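Local structure of uncharacterized protein (Bacteroides vulgatus, 4ZGF) at residues V121-P126 against Y132-H137. The protein is of unknown function, but binds calcium ions and belongs to the DUF4847 family of the calycin clan, whose relatives include lipocalin-like proteins. Residues are numbered along the deposited sequence; the frame is centred on the assembly and turned at random. Where two conformers were deposited one is given.
Sequences VLLLAP and YIQFAH. With BEZ (benzoic acid), chain K.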
loop_
_atom_site.group_PDB
_atom_site.type_symbol
_atom_site.label_atom_id
_atom_site.label_comp_id
_atom_site.label_asym_id
_atom_site.label_seq_id
_atom_site.Cartn_x
_atom_site.Cartn_y
_atom_site.Cartn_z
ATOM N N VAL A 121 -3.729 5.897 9.285
ATOM C CA VAL A 121 -3.676 4.830 8.300
ATOM C C VAL A 121 -4.424 5.203 7.014
ATOM O O VAL A 121 -5.377 5.978 7.012
ATOM C CB VAL A 121 -4.192 3.444 8.834
ATOM C CG1 VAL A 121 -3.322 2.949 10.000
ATOM C CG2 VAL A 121 -5.671 3.475 9.172
ATOM N N LEU A 122 -3.985 4.573 5.961
ATOM C CA LEU A 122 -4.621 4.621 4.626
ATOM C C LEU A 122 -4.724 3.195 4.131
ATOM O O LEU A 122 -3.712 2.475 4.110
ATOM C CB LEU A 122 -3.788 5.472 3.654
ATOM C CG LEU A 122 -4.316 5.532 2.226
ATOM C CD1 LEU A 122 -5.674 6.192 2.123
ATOM C CD2 LEU A 122 -3.288 6.250 1.355
ATOM N N LEU A 123 -5.929 2.794 3.734
ATOM C CA LEU A 123 -6.187 1.449 3.175
ATOM C C LEU A 123 -6.693 1.629 1.747
ATOM O O LEU A 123 -7.607 2.432 1.521
ATOM C CB LEU A 123 -7.244 0.670 3.974
ATOM C CG LEU A 123 -6.905 0.210 5.392
ATOM C CD1 LEU A 123 -6.754 1.352 6.361
ATOM C CD2 LEU A 123 -8.021 -0.712 5.869
ATOM N N LEU A 124 -6.110 0.862 0.816
ATOM C CA LEU A 124 -6.519 0.892 -0.583
ATOM C C LEU A 124 -6.929 -0.504 -1.025
ATOM O O LEU A 124 -6.132 -1.441 -0.893
ATOM C CB LEU A 124 -5.381 1.346 -1.480
ATOM C CG LEU A 124 -4.738 2.702 -1.146
ATOM C CD1 LEU A 124 -3.608 2.991 -2.130
ATOM C CD2 LEU A 124 -5.753 3.860 -1.146
ATOM N N ALA A 125 -8.143 -0.648 -1.559
ATOM C CA ALA A 125 -8.705 -1.955 -1.944
ATOM C C ALA A 125 -9.092 -1.965 -3.410
ATOM O O ALA A 125 -9.577 -0.955 -3.938
ATOM C CB ALA A 125 -9.957 -2.274 -1.120
ATOM N N PRO A 126 -8.997 -3.138 -4.026
ATOM C CA PRO A 126 -9.493 -3.314 -5.399
ATOM C C PRO A 126 -11.012 -3.553 -5.419
ATOM O O PRO A 126 -11.667 -3.635 -4.376
ATOM C CB PRO A 126 -8.721 -4.548 -5.858
ATOM C CG PRO A 126 -8.645 -5.386 -4.614
ATOM C CD PRO A 126 -8.440 -4.397 -3.499
ATOM N N TYR A 132 -6.463 -5.602 0.718
ATOM C CA TYR A 132 -6.084 -4.185 0.685
ATOM C C TYR A 132 -4.619 -4.072 1.034
ATOM O O TYR A 132 -4.028 -4.973 1.617
ATOM C CB TYR A 132 -6.947 -3.318 1.610
ATOM C CG TYR A 132 -7.016 -3.722 3.062
ATOM C CD1 TYR A 132 -6.095 -3.267 3.999
ATOM C CD2 TYR A 132 -8.028 -4.551 3.513
ATOM C CE1 TYR A 132 -6.178 -3.619 5.335
ATOM C CE2 TYR A 132 -8.104 -4.947 4.837
ATOM C CZ TYR A 132 -7.190 -4.474 5.761
ATOM O OH TYR A 132 -7.323 -4.876 7.067
ATOM N N ILE A 133 -4.043 -2.917 0.694
ATOM C CA ILE A 133 -2.716 -2.534 1.203
ATOM C C ILE A 133 -2.972 -1.439 2.228
ATOM O O ILE A 133 -3.813 -0.549 2.035
ATOM C CB ILE A 133 -1.765 -2.134 0.072
ATOM C CG1 ILE A 133 -0.383 -1.802 0.627
ATOM C CG2 ILE A 133 -2.335 -1.046 -0.826
ATOM C CD1 ILE A 133 0.680 -1.646 -0.457
ATOM N N GLN A 134 -2.208 -1.489 3.328
ATOM C CA GLN A 134 -2.310 -0.499 4.395
ATOM C C GLN A 134 -0.996 0.247 4.542
ATOM O O GLN A 134 0.087 -0.373 4.541
ATOM C CB GLN A 134 -2.714 -1.149 5.724
ATOM C CG GLN A 134 -2.984 -0.137 6.841
ATOM C CD GLN A 134 -3.552 -0.713 8.129
ATOM O OE1 GLN A 134 -3.043 -1.689 8.687
ATOM N NE2 GLN A 134 -4.590 -0.076 8.633
ATOM N N PHE A 135 -1.119 1.557 4.719
ATOM C CA PHE A 135 0.018 2.447 4.970
ATOM C C PHE A 135 -0.168 3.185 6.301
ATOM O O PHE A 135 -1.285 3.353 6.787
ATOM C CB PHE A 135 0.081 3.546 3.897
ATOM C CG PHE A 135 0.226 3.065 2.479
ATOM C CD1 PHE A 135 -0.876 2.731 1.723
ATOM C CD2 PHE A 135 1.476 3.005 1.863
ATOM C CE1 PHE A 135 -0.714 2.341 0.389
ATOM C CE2 PHE A 135 1.613 2.622 0.549
ATOM C CZ PHE A 135 0.523 2.314 -0.178
ATOM N N ALA A 136 0.959 3.658 6.826
ATOM C CA ALA A 136 1.010 4.533 7.996
ATOM C C ALA A 136 1.920 5.729 7.704
ATOM O O ALA A 136 2.657 5.731 6.704
ATOM C CB ALA A 136 1.551 3.762 9.213
ATOM N N HIS A 137 1.922 6.733 8.584
ATOM C CA HIS A 137 2.786 7.892 8.375
ATOM C C HIS A 137 4.177 7.787 8.986
ATOM O O HIS A 137 4.948 8.721 8.953
ATOM C CB HIS A 137 2.129 9.164 8.858
ATOM C CG HIS A 137 1.056 9.692 7.947
ATOM N ND1 HIS A 137 1.275 9.913 6.596
ATOM C CD2 HIS A 137 -0.205 10.088 8.188
ATOM C CE1 HIS A 137 0.198 10.448 6.068
ATOM N NE2 HIS A 137 -0.717 10.553 7.000
HETATM C C BEZ K . 2.555 3.940 12.605
HETATM O O1 BEZ K . 3.717 3.404 12.517
HETATM O O2 BEZ K . 2.355 5.207 12.746
HETATM C C1 BEZ K . 1.349 3.040 12.550
HETATM C C2 BEZ K . 0.058 3.537 12.870
HETATM C C3 BEZ K . -1.042 2.681 12.744
HETATM C C4 BEZ K . -0.911 1.357 12.295
HETATM C C5 BEZ K . 0.401 0.836 11.954
HETATM C C6 BEZ K . 1.482 1.704 12.107
#
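Leu-122 and Leu-124 pair with Phe-135 and Ile-133 in an antiparallel beta hairpin, the last two strands of the curled antiparallel sheet of this calycin-clan protein. Strand 121-125 continues the sheet to strand 114-117, and strand 132-136 to strand 11-21. Of four backbone hydrogen bonds, Phe-135 N gives the shortest, 2.8 Å to Leu-122 O in the carbonyl plane, whereas Leu-122 N reaches Phe-135 O at 3.1 Å from 33° out of the Phe-135 carbonyl plane. Between the two hydrogen-bonded pairs, Leu-123 faces Gln-134, and its CA makes a CA-H...O contact of 3.3 Å with Ile-133 O.

On one face, Leu-123 lies alongside both Tyr-132 and Gln-134. Its CD2 sits over the Tyr-132 ring, 3.8 Å from the centroid, as a CH-pi contact displaced toward CD1 and CE1. The ring comes beside the leucine because Tyr-132 CG stands between its own backbone N and carbonyl carbon (chi1 55°); Tyr-17 also stacks with it. The other branch, Leu-123 CD1, meets Gln-134 NE2 at 3.4 Å, and the extended glutamine chain carries that amide on to Val-121 CB. With an alanine in place of this leucine, the Tyr-132 ring would probably lose its methyl cover and the Gln-134 amide be freer to turn. Beyond, Val-121 CG1 and Ala-136 CB touch the bound benzoic acid.

On the opposite face, Leu-124 CB packs on Ile-133 CG2, while its CD1 approaches Phe-135 CE1 obliquely at 3.9 Å; Phe-105 of helix 100-111 covers Ile-133 and Phe-135. Leu-123, Ala-125, Tyr-132 and Gln-134 turn backbone groups to flanking segments, tying the hairpin into the sheet on both sides.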